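Local coordinates for occlusion-derived virus envelope protein E66 (Autographa californica nucleopolyhedrovirus, PDB 3VSN) that acts as a chondroitin lyase of the virus envelope, is essential for oral infectivity, and may digest the chondroitin sulfate barrier of the host midgut's peritrophic matrix, at residues D423-Y431 with F442-D450; L587-V595 with M604-P613. All blocks are in the same frame, centred on the assembly; numbering follows the deposited sequence.

Contact 1: residues D423-Y431 with F442-D450; sequences DTAGAILVY and FKSCTLFYD
Strands 426-431 and 442-449 run antiparallel, their axes 4.7 Å apart at 174°, as the two arms of a beta hairpin inside a seven-stranded sheet of the beta-sandwich. The register rests on three hydrogen-bonded pairs, G426 with F448, I428 with T446 and V430 with S444, each closed by two N-H...O bonds. Within the paired residues the side chains alternate between the two faces. A427, L429, Y431, K443, C445 and L447 share the face turned to strands 584-589 and 592-597, where L429 CD1 meets C445 SG at 3.8 Å. I428, V430, S444, T446 and F448 share the other.

On that second face I428 CG2 lies alongside T446 CB, 3.6 Å away, the two side chains pointing the same way. Next to them a water donates to I428 O and to T446 OG1 (2.7 Å), and is also bonded to S444 OG. The carbonyl thus has a second partner besides T446 N, and both hydroxyls are also tied to Q455 of the neighbouring strand 452-461.

Toward the turn of the hairpin, K443 lies over one face of the Y431 ring. Bends at chi2 and chi4 fold its chain across the tyrosine, so that CE sits 3.6 Å from the ring centroid as a CH-pi contact. NZ stands 4.5 Å from that centroid, 3° off the normal, in a cation-pi interaction, while its charge is also paired with E574. The same ring is met in its plane by a backbone oxygen, F442 O, 3.6 Å from Y431 CD1.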
loop_
_atom_site.group_PDB
_atom_site.type_symbol
_atom_site.label_atom_id
_atom_site.label_comp_id
_atom_site.label_asym_id
_atom_site.label_seq_id
_atom_site.Cartn_x
_atom_site.Cartn_y
_atom_site.Cartn_z
ATOM N N ASP A 423 21.697 -3.902 -4.808
ATOM C CA ASP A 423 21.717 -3.736 -3.350
ATOM C C ASP A 423 20.970 -2.496 -2.865
ATOM O O ASP A 423 20.109 -2.581 -1.989
ATOM C CB ASP A 423 23.158 -3.671 -2.838
ATOM C CG ASP A 423 23.764 -5.038 -2.623
ATOM O OD1 ASP A 423 23.103 -6.045 -2.940
ATOM O OD2 ASP A 423 24.913 -5.099 -2.134
ATOM N N THR A 424 21.315 -1.340 -3.430
ATOM C CA THR A 424 20.775 -0.064 -2.957
ATOM C C THR A 424 19.990 0.696 -4.022
ATOM O O THR A 424 19.409 1.741 -3.736
ATOM C CB THR A 424 21.893 0.865 -2.429
ATOM O OG1 THR A 424 22.690 1.328 -3.526
ATOM C CG2 THR A 424 22.782 0.145 -1.413
ATOM N N ALA A 425 19.972 0.172 -5.244
ATOM C CA ALA A 425 19.355 0.883 -6.354
ATOM C C ALA A 425 18.358 0.023 -7.114
ATOM O O ALA A 425 18.481 -1.199 -7.157
ATOM C CB ALA A 425 20.426 1.421 -7.292
ATOM N N GLY A 426 17.368 0.675 -7.711
ATOM C CA GLY A 426 16.370 -0.010 -8.523
ATOM C C GLY A 426 15.882 0.901 -9.631
ATOM O O GLY A 426 15.619 2.083 -9.399
ATOM N N ALA A 427 15.776 0.354 -10.838
ATOM C CA ALA A 427 15.255 1.096 -11.979
ATOM C C ALA A 427 13.978 0.456 -12.500
ATOM O O ALA A 427 13.827 -0.767 -12.470
ATOM C CB ALA A 427 16.294 1.173 -13.089
ATOM N N ILE A 428 13.067 1.291 -12.986
ATOM C CA ILE A 428 11.823 0.809 -13.573
ATOM C C ILE A 428 11.558 1.532 -14.893
ATOM O O ILE A 428 11.689 2.750 -14.981
ATOM C CB ILE A 428 10.634 0.900 -12.579
ATOM C CG1 ILE A 428 9.338 0.371 -13.213
ATOM C CG2 ILE A 428 10.465 2.314 -12.027
ATOM C CD1 ILE A 428 8.255 0.046 -12.205
ATOM N N LEU A 429 11.225 0.751 -15.917
ATOM C CA LEU A 429 11.027 1.248 -17.272
ATOM C C LEU A 429 9.614 0.897 -17.702
ATOM O O LEU A 429 9.269 -0.283 -17.792
ATOM C CB LEU A 429 12.043 0.606 -18.222
ATOM C CG LEU A 429 11.943 0.926 -19.717
ATOM C CD1 LEU A 429 12.064 2.419 -19.978
ATOM C CD2 LEU A 429 13.001 0.147 -20.491
ATOM N N VAL A 430 8.806 1.924 -17.959
ATOM C CA VAL A 430 7.388 1.747 -18.253
ATOM C C VAL A 430 7.051 2.304 -19.633
ATOM O O VAL A 430 7.432 3.427 -19.966
ATOM C CB VAL A 430 6.493 2.456 -17.205
ATOM C CG1 VAL A 430 5.014 2.276 -17.541
ATOM C CG2 VAL A 430 6.789 1.951 -15.797
ATOM N N TYR A 431 6.346 1.501 -20.422
ATOM C CA TYR A 431 5.734 1.951 -21.666
ATOM C C TYR A 431 4.246 1.755 -21.471
ATOM O O TYR A 431 3.781 0.631 -21.259
ATOM C CB TYR A 431 6.247 1.114 -22.843
ATOM C CG TYR A 431 5.665 1.435 -24.218
ATOM C CD1 TYR A 431 5.158 2.704 -24.529
ATOM C CD2 TYR A 431 5.672 0.466 -25.225
ATOM C CE1 TYR A 431 4.647 2.982 -25.794
ATOM C CE2 TYR A 431 5.169 0.735 -26.489
ATOM C CZ TYR A 431 4.660 1.990 -26.769
ATOM O OH TYR A 431 4.162 2.245 -28.028
ATOM N N PHE A 442 3.423 7.301 -22.780
ATOM C CA PHE A 442 4.785 7.714 -22.454
ATOM C C PHE A 442 5.736 6.534 -22.323
ATOM O O PHE A 442 5.312 5.388 -22.149
ATOM C CB PHE A 442 4.833 8.589 -21.182
ATOM C CG PHE A 442 4.202 7.958 -19.960
ATOM C CD1 PHE A 442 4.808 6.885 -19.309
ATOM C CD2 PHE A 442 3.015 8.470 -19.434
ATOM C CE1 PHE A 442 4.232 6.317 -18.179
ATOM C CE2 PHE A 442 2.439 7.912 -18.297
ATOM C CZ PHE A 442 3.047 6.835 -17.669
ATOM N N LYS A 443 7.026 6.834 -22.424
ATOM C CA LYS A 443 8.062 5.950 -21.912
ATOM C C LYS A 443 8.583 6.606 -20.641
ATOM O O LYS A 443 8.905 7.793 -20.641
ATOM C CB LYS A 443 9.183 5.772 -22.936
ATOM C CG LYS A 443 8.785 5.006 -24.196
ATOM C CD LYS A 443 9.182 3.538 -24.116
ATOM C CE LYS A 443 8.665 2.727 -25.300
ATOM N NZ LYS A 443 9.297 3.064 -26.608
ATOM N N SER A 444 8.634 5.840 -19.554
ATOM C CA SER A 444 8.999 6.380 -18.248
ATOM C C SER A 444 10.195 5.624 -17.689
ATOM O O SER A 444 10.171 4.395 -17.608
ATOM C CB SER A 444 7.811 6.289 -17.283
ATOM O OG SER A 444 8.182 6.664 -15.966
ATOM N N CYS A 445 11.231 6.372 -17.310
ATOM C CA CYS A 445 12.454 5.811 -16.746
ATOM C C CYS A 445 12.634 6.361 -15.338
ATOM O O CYS A 445 12.796 7.567 -15.167
ATOM C CB CYS A 445 13.666 6.220 -17.588
ATOM S SG CYS A 445 13.589 5.803 -19.344
ATOM N N THR A 446 12.608 5.489 -14.335
ATOM C CA THR A 446 12.832 5.925 -12.955
ATOM C C THR A 446 13.991 5.154 -12.340
ATOM O O THR A 446 14.090 3.947 -12.520
ATOM C CB THR A 446 11.579 5.727 -12.077
ATOM O OG1 THR A 446 10.406 6.091 -12.813
ATOM C CG2 THR A 446 11.662 6.566 -10.804
ATOM N N LEU A 447 14.865 5.858 -11.624
ATOM C CA LEU A 447 15.933 5.209 -10.873
ATOM C C LEU A 447 15.945 5.692 -9.425
ATOM O O LEU A 447 16.056 6.895 -9.174
ATOM C CB LEU A 447 17.296 5.459 -11.541
ATOM C CG LEU A 447 18.540 4.906 -10.836
ATOM C CD1 LEU A 447 18.594 3.384 -10.912
ATOM C CD2 LEU A 447 19.801 5.520 -11.429
ATOM N N PHE A 448 15.822 4.753 -8.488
ATOM C CA PHE A 448 15.980 5.042 -7.058
ATOM C C PHE A 448 17.393 4.661 -6.621
ATOM O O PHE A 448 17.905 3.607 -7.012
ATOM C CB PHE A 448 14.971 4.258 -6.201
ATOM C CG PHE A 448 13.529 4.652 -6.405
ATOM C CD1 PHE A 448 13.054 5.884 -5.967
ATOM C CD2 PHE A 448 12.633 3.767 -6.998
ATOM C CE1 PHE A 448 11.722 6.238 -6.145
ATOM C CE2 PHE A 448 11.297 4.112 -7.176
ATOM C CZ PHE A 448 10.842 5.353 -6.754
ATOM N N TYR A 449 18.009 5.509 -5.801
ATOM C CA TYR A 449 19.353 5.266 -5.266
ATOM C C TYR A 449 19.500 6.008 -3.931
ATOM O O TYR A 449 18.588 6.725 -3.522
ATOM C CB TYR A 449 20.412 5.750 -6.272
ATOM C CG TYR A 449 20.282 7.223 -6.593
ATOM C CD1 TYR A 449 19.432 7.666 -7.613
ATOM C CD2 TYR A 449 20.978 8.181 -5.854
ATOM C CE1 TYR A 449 19.291 9.021 -7.890
ATOM C CE2 TYR A 449 20.842 9.534 -6.123
ATOM C CZ TYR A 449 20.006 9.947 -7.143
ATOM O OH TYR A 449 19.884 11.292 -7.413
ATOM N N ASP A 450 20.628 5.844 -3.244
ATOM C CA ASP A 450 20.888 6.644 -2.042
ATOM C C ASP A 450 21.587 7.945 -2.468
ATOM O O ASP A 450 22.701 7.871 -2.970
ATOM C CB ASP A 450 21.772 5.867 -1.053
ATOM C CG ASP A 450 21.151 4.545 -0.603
ATOM O OD1 ASP A 450 19.918 4.464 -0.434
ATOM O OD2 ASP A 450 21.908 3.581 -0.386
HETATM O O HOH W 1 22.799 4.090 -4.077
HETATM O O HOH W 2 9.297 4.546 -14.691
#

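Contact 2: residues L587-V595 with M604-P613; sequences LFNYPWVMV and MSANEDTTIP
W592 faces S605 as a non-hydrogen-bonded antiparallel pair, and V593 with M604 is the adjoining hydrogen-bonded one. Here V593 N donates to M604 O and M604 N to V593 O, both at 3.0 Å and 158° at the hydrogen. Past W592 a single bond follows, A606 N to P591 O at 2.8 Å; P591, a proline, has no N-H to return one.

Each segment also supplies its own turn. The peptide before P591 is cis, and reciprocal backbone bonds between N589 and W592 close a type VI turn around it. Opposite, residues S605 to E608 form a type I turn, with E608 N bonded to S605 O. S605 OG lies anti to its own nitrogen (chi1 166°), beside the carbonyl carbon, and accepts from N607 N at 3.0 Å, an ST turn. A water connects the two turns, donating to N607 OD1 and bonded to Y590 OH at 2.6 Å in the plane of the tyrosine ring.

W592 buries more surface across the contact than any other residue. S605 CB lies over one face of its six-membered ring, 3.5 Å from the centroid and 8° off the normal. I612 CG1 packs over the opposite face, 3.6 Å from W592 CH2, and T611 O comes up in plane at the edge. The tryptophan therefore fills the angle between the hairpin and strand 611-613, which belongs to a separate three-stranded sheet. The successive antiparallel strands 584-589, 592-597 and 600-605, the first two joined by the type VI turn, form a beta-meander in one sheet of the beta-sandwich.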
loop_
_atom_site.group_PDB
_atom_site.type_symbol
_atom_site.label_atom_id
_atom_site.label_comp_id
_atom_site.label_asym_id
_atom_site.label_seq_id
_atom_site.Cartn_x
_atom_site.Cartn_y
_atom_site.Cartn_z
ATOM N N LEU A 587 20.994 1.666 -17.125
ATOM C CA LEU A 587 20.757 1.833 -18.544
ATOM C C LEU A 587 19.308 1.544 -18.859
ATOM O O LEU A 587 18.782 0.492 -18.493
ATOM C CB LEU A 587 21.659 0.914 -19.373
ATOM C CG LEU A 587 21.547 1.122 -20.888
ATOM C CD1 LEU A 587 22.176 2.449 -21.303
ATOM C CD2 LEU A 587 22.198 -0.030 -21.631
ATOM N N PHE A 588 18.672 2.497 -19.525
ATOM C CA PHE A 588 17.341 2.305 -20.057
ATOM C C PHE A 588 17.513 2.215 -21.564
ATOM O O PHE A 588 17.981 3.162 -22.194
ATOM C CB PHE A 588 16.433 3.487 -19.688
ATOM C CG PHE A 588 16.306 3.724 -18.204
ATOM C CD1 PHE A 588 15.306 3.091 -17.467
ATOM C CD2 PHE A 588 17.179 4.588 -17.541
ATOM C CE1 PHE A 588 15.180 3.308 -16.099
ATOM C CE2 PHE A 588 17.060 4.805 -16.169
ATOM C CZ PHE A 588 16.060 4.163 -15.452
ATOM N N ASN A 589 17.177 1.071 -22.138
ATOM C CA ASN A 589 17.247 0.907 -23.591
ATOM C C ASN A 589 16.087 0.044 -24.038
ATOM O O ASN A 589 16.252 -1.139 -24.336
ATOM C CB ASN A 589 18.587 0.306 -24.036
ATOM C CG ASN A 589 18.778 0.354 -25.548
ATOM O OD1 ASN A 589 18.256 1.245 -26.225
ATOM N ND2 ASN A 589 19.528 -0.604 -26.083
ATOM N N TYR A 590 14.905 0.650 -24.057
ATOM C CA TYR A 590 13.667 -0.081 -24.290
ATOM C C TYR A 590 13.811 -1.143 -25.388
ATOM O O TYR A 590 14.242 -0.819 -26.496
ATOM C CB TYR A 590 12.508 0.871 -24.610
ATOM C CG TYR A 590 11.206 0.141 -24.487
ATOM C CD1 TYR A 590 10.663 -0.535 -25.575
ATOM C CD2 TYR A 590 10.561 0.051 -23.260
ATOM C CE1 TYR A 590 9.487 -1.253 -25.453
ATOM C CE2 TYR A 590 9.387 -0.661 -23.126
ATOM C CZ TYR A 590 8.855 -1.308 -24.225
ATOM O OH TYR A 590 7.691 -2.014 -24.091
ATOM N N PRO A 591 13.415 -2.403 -25.103
ATOM C CA PRO A 591 12.667 -2.903 -23.939
ATOM C C PRO A 591 13.489 -3.277 -22.698
ATOM O O PRO A 591 12.911 -3.675 -21.678
ATOM C CB PRO A 591 11.983 -4.154 -24.499
ATOM C CG PRO A 591 12.961 -4.677 -25.495
ATOM C CD PRO A 591 13.619 -3.467 -26.110
ATOM N N TRP A 592 14.810 -3.153 -22.786
ATOM C CA TRP A 592 15.699 -3.581 -21.708
ATOM C C TRP A 592 15.971 -2.510 -20.692
ATOM O O TRP A 592 16.047 -1.327 -21.022
ATOM C CB TRP A 592 17.005 -4.117 -22.288
ATOM C CG TRP A 592 16.785 -5.409 -23.029
ATOM C CD1 TRP A 592 16.630 -5.593 -24.402
ATOM C CD2 TRP A 592 16.641 -6.746 -22.446
ATOM N NE1 TRP A 592 16.419 -6.915 -24.698
ATOM C CE2 TRP A 592 16.418 -7.663 -23.569
ATOM C CE3 TRP A 592 16.690 -7.259 -21.154
ATOM C CZ2 TRP A 592 16.248 -9.029 -23.379
ATOM C CZ3 TRP A 592 16.514 -8.636 -20.975
ATOM C CH2 TRP A 592 16.301 -9.500 -22.063
ATOM N N VAL A 593 16.102 -2.928 -19.437
ATOM C CA VAL A 593 16.577 -2.052 -18.370
ATOM C C VAL A 593 17.674 -2.795 -17.607
ATOM O O VAL A 593 17.617 -4.023 -17.470
ATOM C CB VAL A 593 15.427 -1.577 -17.437
ATOM C CG1 VAL A 593 14.881 -2.718 -16.583
ATOM C CG2 VAL A 593 15.881 -0.420 -16.552
ATOM N N MET A 594 18.671 -2.053 -17.131
ATOM C CA MET A 594 19.822 -2.639 -16.449
ATOM C C MET A 594 20.300 -1.731 -15.329
ATOM O O MET A 594 20.290 -0.505 -15.473
ATOM C CB MET A 594 20.973 -2.862 -17.441
ATOM C CG MET A 594 22.208 -3.521 -16.835
ATOM S SD MET A 594 23.748 -3.110 -17.690
ATOM C CE MET A 594 24.098 -1.522 -16.947
ATOM N N VAL A 595 20.717 -2.337 -14.220
ATOM C CA VAL A 595 21.369 -1.614 -13.131
ATOM C C VAL A 595 22.644 -2.351 -12.746
ATOM O O VAL A 595 22.641 -3.576 -12.626
ATOM C CB VAL A 595 20.451 -1.463 -11.895
ATOM C CG1 VAL A 595 21.188 -0.775 -10.749
ATOM C CG2 VAL A 595 19.203 -0.669 -12.255
ATOM N N MET A 604 16.341 -6.748 -17.081
ATOM C CA MET A 604 15.005 -7.276 -17.358
ATOM C C MET A 604 14.436 -6.659 -18.633
ATOM O O MET A 604 14.715 -5.501 -18.943
ATOM C CB MET A 604 14.047 -7.034 -16.186
ATOM C CG MET A 604 12.650 -7.593 -16.422
ATOM S SD MET A 604 11.495 -7.367 -15.063
ATOM C CE MET A 604 9.953 -7.787 -15.878
ATOM N N SER A 605 13.647 -7.446 -19.361
ATOM C CA SER A 605 12.958 -6.975 -20.557
ATOM C C SER A 605 11.502 -6.626 -20.245
ATOM O O SER A 605 10.826 -7.365 -19.530
ATOM C CB SER A 605 13.004 -8.045 -21.649
ATOM O OG SER A 605 12.091 -7.737 -22.684
ATOM N N ALA A 606 11.020 -5.511 -20.793
ATOM C CA ALA A 606 9.621 -5.113 -20.613
ATOM C C ALA A 606 8.673 -6.061 -21.350
ATOM O O ALA A 606 7.469 -6.065 -21.090
ATOM C CB ALA A 606 9.404 -3.671 -21.060
ATOM N N ASN A 607 9.229 -6.858 -22.267
ATOM C CA ASN A 607 8.485 -7.929 -22.930
ATOM C C ASN A 607 8.450 -9.218 -22.104
ATOM O O ASN A 607 7.813 -10.195 -22.498
ATOM C CB ASN A 607 9.059 -8.193 -24.328
ATOM C CG ASN A 607 8.887 -7.008 -25.254
ATOM O OD1 ASN A 607 7.831 -6.374 -25.272
ATOM N ND2 ASN A 607 9.926 -6.689 -26.010
ATOM N N GLU A 608 9.142 -9.198 -20.962
ATOM C CA GLU A 608 9.200 -10.323 -20.015
ATOM C C GLU A 608 9.884 -11.566 -20.598
ATOM O O GLU A 608 9.579 -12.702 -20.221
ATOM C CB GLU A 608 7.806 -10.633 -19.438
ATOM C CG GLU A 608 7.170 -9.432 -18.735
ATOM C CD GLU A 608 5.713 -9.641 -18.357
ATOM O OE1 GLU A 608 4.998 -10.384 -19.061
ATOM O OE2 GLU A 608 5.269 -9.040 -17.357
ATOM N N ASP A 609 10.825 -11.331 -21.511
ATOM C CA ASP A 609 11.641 -12.396 -22.086
ATOM C C ASP A 609 12.348 -13.180 -20.984
ATOM O O ASP A 609 12.890 -12.595 -20.042
ATOM C CB ASP A 609 12.685 -11.813 -23.043
ATOM C CG ASP A 609 12.073 -11.237 -24.314
ATOM O OD1 ASP A 609 10.830 -11.175 -24.429
ATOM O OD2 ASP A 609 12.843 -10.842 -25.209
ATOM N N THR A 610 12.334 -14.504 -21.101
ATOM C CA THR A 610 13.027 -15.362 -20.137
ATOM C C THR A 610 14.419 -15.743 -20.646
ATOM O O THR A 610 15.161 -16.461 -19.975
ATOM C CB THR A 610 12.209 -16.625 -19.804
ATOM O OG1 THR A 610 11.933 -17.341 -21.012
ATOM C CG2 THR A 610 10.891 -16.242 -19.127
ATOM N N THR A 611 14.759 -15.251 -21.838
ATOM C CA THR A 611 16.115 -15.361 -22.371
ATOM C C THR A 611 16.666 -13.971 -22.691
ATOM O O THR A 611 15.902 -13.061 -23.024
ATOM C CB THR A 611 16.181 -16.252 -23.630
ATOM O OG1 THR A 611 15.337 -15.706 -24.650
ATOM C CG2 THR A 611 15.748 -17.686 -23.316
ATOM N N ILE A 612 17.982 -13.811 -22.555
ATOM C CA ILE A 612 18.683 -12.562 -22.884
ATOM C C ILE A 612 19.870 -12.878 -23.801
ATOM O O ILE A 612 20.695 -13.731 -23.467
ATOM C CB ILE A 612 19.151 -11.804 -21.611
ATOM C CG1 ILE A 612 19.786 -10.451 -21.972
ATOM C CG2 ILE A 612 20.110 -12.648 -20.769
ATOM C CD1 ILE A 612 20.060 -9.560 -20.772
ATOM N N PRO A 613 19.951 -12.210 -24.970
ATOM C CA PRO A 613 21.063 -12.473 -25.888
ATOM C C PRO A 613 22.397 -11.933 -25.374
ATOM O O PRO A 613 22.422 -10.910 -24.675
ATOM C CB PRO A 613 20.653 -11.722 -27.165
ATOM C CG PRO A 613 19.186 -11.476 -27.031
ATOM C CD PRO A 613 18.973 -11.281 -25.559
HETATM O O HOH W 3 7.138 -3.721 -26.033
#

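Contact 1 closes before contact 2 opens along the chain, and each joins the arms of a local hairpin. The hairpins belong to different seven-stranded antiparallel sheets and meet through their side chains; the centres of the two contacts lie about 13 Å apart. F588 lies against C445, with F588 CD1 3.5 Å from C445 CB, and V593 touches A427 and L429. At the end of the interface the rings of Y590 and Y431 meet edge-to-face, with Y590 OH 3.4 Å from Y431 CD2, and K443 also makes a cation-pi contact with Y590. The two contacts thus sample facing layers of the beta-sandwich, away from the annotated catalytic residues, and show how its sheets are joined largely by apolar and aromatic packing.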